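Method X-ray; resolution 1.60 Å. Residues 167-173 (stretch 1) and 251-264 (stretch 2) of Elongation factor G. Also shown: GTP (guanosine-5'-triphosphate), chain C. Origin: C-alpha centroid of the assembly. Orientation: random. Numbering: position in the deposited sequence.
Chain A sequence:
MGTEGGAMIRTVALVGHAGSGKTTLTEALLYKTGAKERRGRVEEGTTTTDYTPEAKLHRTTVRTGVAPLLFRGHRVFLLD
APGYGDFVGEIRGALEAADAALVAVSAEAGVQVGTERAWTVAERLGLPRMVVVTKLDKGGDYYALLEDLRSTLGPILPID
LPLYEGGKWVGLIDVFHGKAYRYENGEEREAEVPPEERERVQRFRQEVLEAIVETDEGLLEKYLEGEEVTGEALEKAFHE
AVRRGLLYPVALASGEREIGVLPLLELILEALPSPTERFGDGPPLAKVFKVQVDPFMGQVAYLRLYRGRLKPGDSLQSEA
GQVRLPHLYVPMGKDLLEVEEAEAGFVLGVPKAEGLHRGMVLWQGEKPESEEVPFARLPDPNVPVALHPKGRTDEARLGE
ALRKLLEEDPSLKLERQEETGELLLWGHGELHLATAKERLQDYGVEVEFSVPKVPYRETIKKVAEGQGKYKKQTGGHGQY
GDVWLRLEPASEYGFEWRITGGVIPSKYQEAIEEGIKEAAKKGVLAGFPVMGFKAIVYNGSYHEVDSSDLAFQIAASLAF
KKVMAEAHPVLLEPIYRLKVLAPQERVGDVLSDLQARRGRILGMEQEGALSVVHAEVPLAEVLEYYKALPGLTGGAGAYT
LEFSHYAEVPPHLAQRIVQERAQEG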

# COMPACT_ATOMS: atom_id res chain seq x y z
N GLY A 167 -10.05 -34.86 -21.91
CA GLY A 167 -8.98 -34.21 -21.16
C GLY A 167 -8.80 -32.72 -21.38
O GLY A 167 -8.03 -32.08 -20.67
N LYS A 168 -9.51 -32.16 -22.36
CA LYS A 168 -9.40 -30.74 -22.66
C LYS A 168 -10.55 -29.95 -22.03
O LYS A 168 -11.71 -30.34 -22.17
CB LYS A 168 -9.42 -30.54 -24.17
CG LYS A 168 -9.38 -29.09 -24.62
CD LYS A 168 -9.48 -29.01 -26.13
CE LYS A 168 -9.45 -27.58 -26.64
NZ LYS A 168 -9.73 -27.54 -28.10
N TRP A 169 -10.22 -28.86 -21.34
CA TRP A 169 -11.27 -28.03 -20.72
C TRP A 169 -11.93 -27.23 -21.84
O TRP A 169 -11.27 -26.46 -22.53
CB TRP A 169 -10.64 -27.07 -19.72
CG TRP A 169 -11.62 -26.09 -19.15
CD1 TRP A 169 -12.87 -26.37 -18.66
CD2 TRP A 169 -11.41 -24.69 -18.96
NE1 TRP A 169 -13.46 -25.22 -18.18
CE2 TRP A 169 -12.58 -24.18 -18.35
CE3 TRP A 169 -10.35 -23.82 -19.25
CZ2 TRP A 169 -12.72 -22.83 -18.02
CZ3 TRP A 169 -10.49 -22.47 -18.92
CH2 TRP A 169 -11.67 -21.99 -18.31
N VAL A 170 -13.24 -27.41 -22.00
CA VAL A 170 -13.99 -26.75 -23.06
C VAL A 170 -15.20 -25.97 -22.60
O VAL A 170 -15.83 -25.29 -23.41
CB VAL A 170 -14.51 -27.76 -24.13
CG1 VAL A 170 -13.33 -28.50 -24.74
CG2 VAL A 170 -15.50 -28.76 -23.49
N GLY A 171 -15.54 -26.06 -21.32
CA GLY A 171 -16.73 -25.36 -20.89
C GLY A 171 -17.08 -25.45 -19.43
O GLY A 171 -16.24 -25.73 -18.57
N LEU A 172 -18.37 -25.23 -19.17
CA LEU A 172 -18.89 -25.20 -17.82
C LEU A 172 -20.09 -26.08 -17.59
O LEU A 172 -20.91 -26.28 -18.50
CB LEU A 172 -19.37 -23.77 -17.49
CG LEU A 172 -18.45 -22.57 -17.65
CD1 LEU A 172 -19.16 -21.31 -17.19
CD2 LEU A 172 -17.19 -22.81 -16.83
N ILE A 173 -20.18 -26.60 -16.38
CA ILE A 173 -21.35 -27.35 -15.94
C ILE A 173 -21.90 -26.45 -14.84
O ILE A 173 -21.23 -26.21 -13.82
CB ILE A 173 -20.98 -28.72 -15.34
CG1 ILE A 173 -20.39 -29.63 -16.41
CG2 ILE A 173 -22.25 -29.40 -14.76
CD1 ILE A 173 -19.81 -30.92 -15.86
N ALA A 251 -16.81 -19.27 -9.34
CA ALA A 251 -17.10 -19.38 -10.75
C ALA A 251 -15.83 -19.77 -11.50
O ALA A 251 -14.73 -19.64 -10.98
CB ALA A 251 -17.62 -18.03 -11.28
N LEU A 252 -16.02 -20.26 -12.71
CA LEU A 252 -14.91 -20.66 -13.56
C LEU A 252 -14.99 -19.84 -14.85
O LEU A 252 -16.02 -19.86 -15.53
CB LEU A 252 -15.07 -22.16 -13.87
CG LEU A 252 -14.08 -22.99 -14.67
CD1 LEU A 252 -12.67 -22.91 -14.10
CD2 LEU A 252 -14.59 -24.44 -14.61
N ALA A 253 -13.91 -19.13 -15.19
CA ALA A 253 -13.91 -18.35 -16.42
C ALA A 253 -12.47 -18.04 -16.82
O ALA A 253 -11.60 -17.96 -15.97
CB ALA A 253 -14.69 -17.03 -16.24
N SER A 254 -12.25 -17.89 -18.12
CA SER A 254 -10.92 -17.56 -18.63
C SER A 254 -11.08 -16.56 -19.77
O SER A 254 -11.82 -16.79 -20.71
CB SER A 254 -10.22 -18.80 -19.18
OG SER A 254 -9.10 -18.41 -19.97
N GLY A 255 -10.39 -15.42 -19.66
CA GLY A 255 -10.49 -14.46 -20.75
C GLY A 255 -9.60 -14.88 -21.91
O GLY A 255 -9.83 -14.47 -23.04
N GLU A 256 -8.62 -15.74 -21.64
CA GLU A 256 -7.68 -16.19 -22.67
C GLU A 256 -8.34 -17.25 -23.55
O GLU A 256 -8.23 -17.20 -24.77
CB GLU A 256 -6.44 -16.77 -22.00
CG GLU A 256 -5.27 -17.04 -22.92
CD GLU A 256 -4.57 -15.77 -23.33
OE1 GLU A 256 -4.39 -14.88 -22.46
OE2 GLU A 256 -4.19 -15.66 -24.52
N ARG A 257 -9.06 -18.18 -22.94
CA ARG A 257 -9.76 -19.23 -23.69
C ARG A 257 -11.19 -18.79 -24.06
O ARG A 257 -11.89 -19.51 -24.76
CB ARG A 257 -9.86 -20.51 -22.84
CG ARG A 257 -8.54 -21.10 -22.38
CD ARG A 257 -7.74 -21.58 -23.57
NE ARG A 257 -8.51 -22.52 -24.36
CZ ARG A 257 -8.20 -22.88 -25.60
NH1 ARG A 257 -7.14 -22.37 -26.20
NH2 ARG A 257 -8.97 -23.75 -26.25
N GLU A 258 -11.60 -17.61 -23.60
CA GLU A 258 -12.94 -17.09 -23.82
C GLU A 258 -14.00 -18.10 -23.41
O GLU A 258 -14.91 -18.41 -24.18
CB GLU A 258 -13.15 -16.65 -25.28
CG GLU A 258 -12.50 -15.29 -25.58
CD GLU A 258 -13.28 -14.09 -25.03
OE1 GLU A 258 -14.23 -14.25 -24.20
OE2 GLU A 258 -12.91 -12.96 -25.46
N ILE A 259 -13.86 -18.61 -22.20
CA ILE A 259 -14.82 -19.56 -21.63
C ILE A 259 -15.49 -18.94 -20.40
O ILE A 259 -14.80 -18.45 -19.50
CB ILE A 259 -14.11 -20.87 -21.20
CG1 ILE A 259 -13.66 -21.65 -22.44
CG2 ILE A 259 -15.06 -21.72 -20.33
CD1 ILE A 259 -12.80 -22.89 -22.10
N GLY A 260 -16.82 -18.94 -20.39
CA GLY A 260 -17.57 -18.45 -19.23
C GLY A 260 -17.56 -16.98 -18.92
O GLY A 260 -17.90 -16.59 -17.81
N VAL A 261 -17.20 -16.15 -19.89
CA VAL A 261 -17.13 -14.71 -19.65
C VAL A 261 -18.49 -14.06 -19.39
O VAL A 261 -18.67 -13.40 -18.36
CB VAL A 261 -16.40 -14.01 -20.82
CG1 VAL A 261 -16.38 -12.49 -20.64
CG2 VAL A 261 -14.98 -14.51 -20.86
N LEU A 262 -19.46 -14.23 -20.29
CA LEU A 262 -20.76 -13.60 -20.05
C LEU A 262 -21.46 -14.29 -18.88
O LEU A 262 -22.16 -13.64 -18.12
CB LEU A 262 -21.60 -13.56 -21.34
CG LEU A 262 -20.99 -12.59 -22.38
CD1 LEU A 262 -21.81 -12.58 -23.67
CD2 LEU A 262 -20.92 -11.16 -21.79
N PRO A 263 -21.30 -15.62 -18.72
CA PRO A 263 -21.95 -16.26 -17.57
C PRO A 263 -21.41 -15.65 -16.24
O PRO A 263 -22.14 -15.54 -15.25
CB PRO A 263 -21.56 -17.72 -17.72
CG PRO A 263 -21.61 -17.89 -19.21
CD PRO A 263 -20.91 -16.63 -19.73
N LEU A 264 -20.13 -15.27 -16.22
CA LEU A 264 -19.55 -14.65 -15.03
C LEU A 264 -20.23 -13.30 -14.78
O LEU A 264 -20.53 -12.94 -13.64
CB LEU A 264 -18.03 -14.43 -15.21
CG LEU A 264 -17.35 -13.57 -14.15
CD1 LEU A 264 -17.40 -14.28 -12.81
CD2 LEU A 264 -15.89 -13.31 -14.53
PG GTP C . -1.48 -8.33 -12.63
O1G GTP C . 0.10 -8.18 -12.90
O2G GTP C . -2.23 -7.02 -13.18
O3G GTP C . -1.80 -8.61 -11.22
O3B GTP C . -1.87 -9.55 -13.60
PB GTP C . -3.36 -9.93 -14.05
O1B GTP C . -4.03 -10.64 -12.92
O2B GTP C . -4.04 -8.73 -14.60
O3A GTP C . -3.09 -11.05 -15.16
PA GTP C . -3.01 -10.75 -16.74
O1A GTP C . -4.38 -10.57 -17.27
O2A GTP C . -2.01 -9.68 -16.96
O5' GTP C . -2.44 -12.13 -17.32
C5' GTP C . -1.07 -12.46 -17.11
C4' GTP C . -0.65 -13.60 -18.04
O4' GTP C . -1.60 -14.66 -17.84
C3' GTP C . -0.79 -13.15 -19.50
O3' GTP C . 0.18 -13.84 -20.29
C2' GTP C . -2.20 -13.62 -19.86
O2' GTP C . -2.26 -13.89 -21.26
C1' GTP C . -2.21 -14.95 -19.11
N9 GTP C . -3.57 -15.49 -18.89
C8 GTP C . -4.58 -14.84 -18.31
N7 GTP C . -5.61 -15.67 -18.16
C5 GTP C . -5.26 -16.85 -18.64
C6 GTP C . -5.91 -18.08 -18.75
O6 GTP C . -7.04 -18.25 -18.31
N1 GTP C . -5.23 -19.14 -19.35
C2 GTP C . -3.93 -18.97 -19.82
N2 GTP C . -3.28 -19.98 -20.39
N3 GTP C . -3.33 -17.77 -19.70
C4 GTP C . -3.96 -16.74 -19.12
O HOH W 1 -11.24 -25.09 -25.10

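No direct hydrogen bond joins the strand 168-173 to stretch 2; the contact is apolar packing built round Trp 169, Ile 259 and Leu 172. Trp 169 covers the most surface. Its CA-to-CB bond points toward stretch 2, and Ile 259 CD1 sits over one face of the six-membered ring, 3.7 Å from its centroid and almost on the ring normal, a good CH-pi geometry. Ser 254 CB meets the ring edge at Trp 169 CH2 (3.6 Å), while Leu 252 CG lies 3.6 Å from Trp 169 CZ2. A wide, flat indole suits this place because it can touch all three at once. Its polar NE1 is not left idle: it makes a weak hydrogen bond to Gly 171 O (2.9 Å).

Ile 259, branched at CB, reaches the indole with both arms, CG2 lying 3.5 Å from Trp 169 CZ2 and 4.0 Å from Gly 171 CA. Leu 172, also pointing toward stretch 2, forks likewise: CD2 packs 3.7 Å from Leu 252 CB, and CD1 lies 3.9 Å from Gly 260 CA. Glycine, favoured there by its positive phi, leaves room, since a CB would crowd Leu 172 CD1 and clash with Leu 252 O.

At the exposed margin, a water bridges Trp 169 O and Arg 257 NH2, 2.9 Å from each.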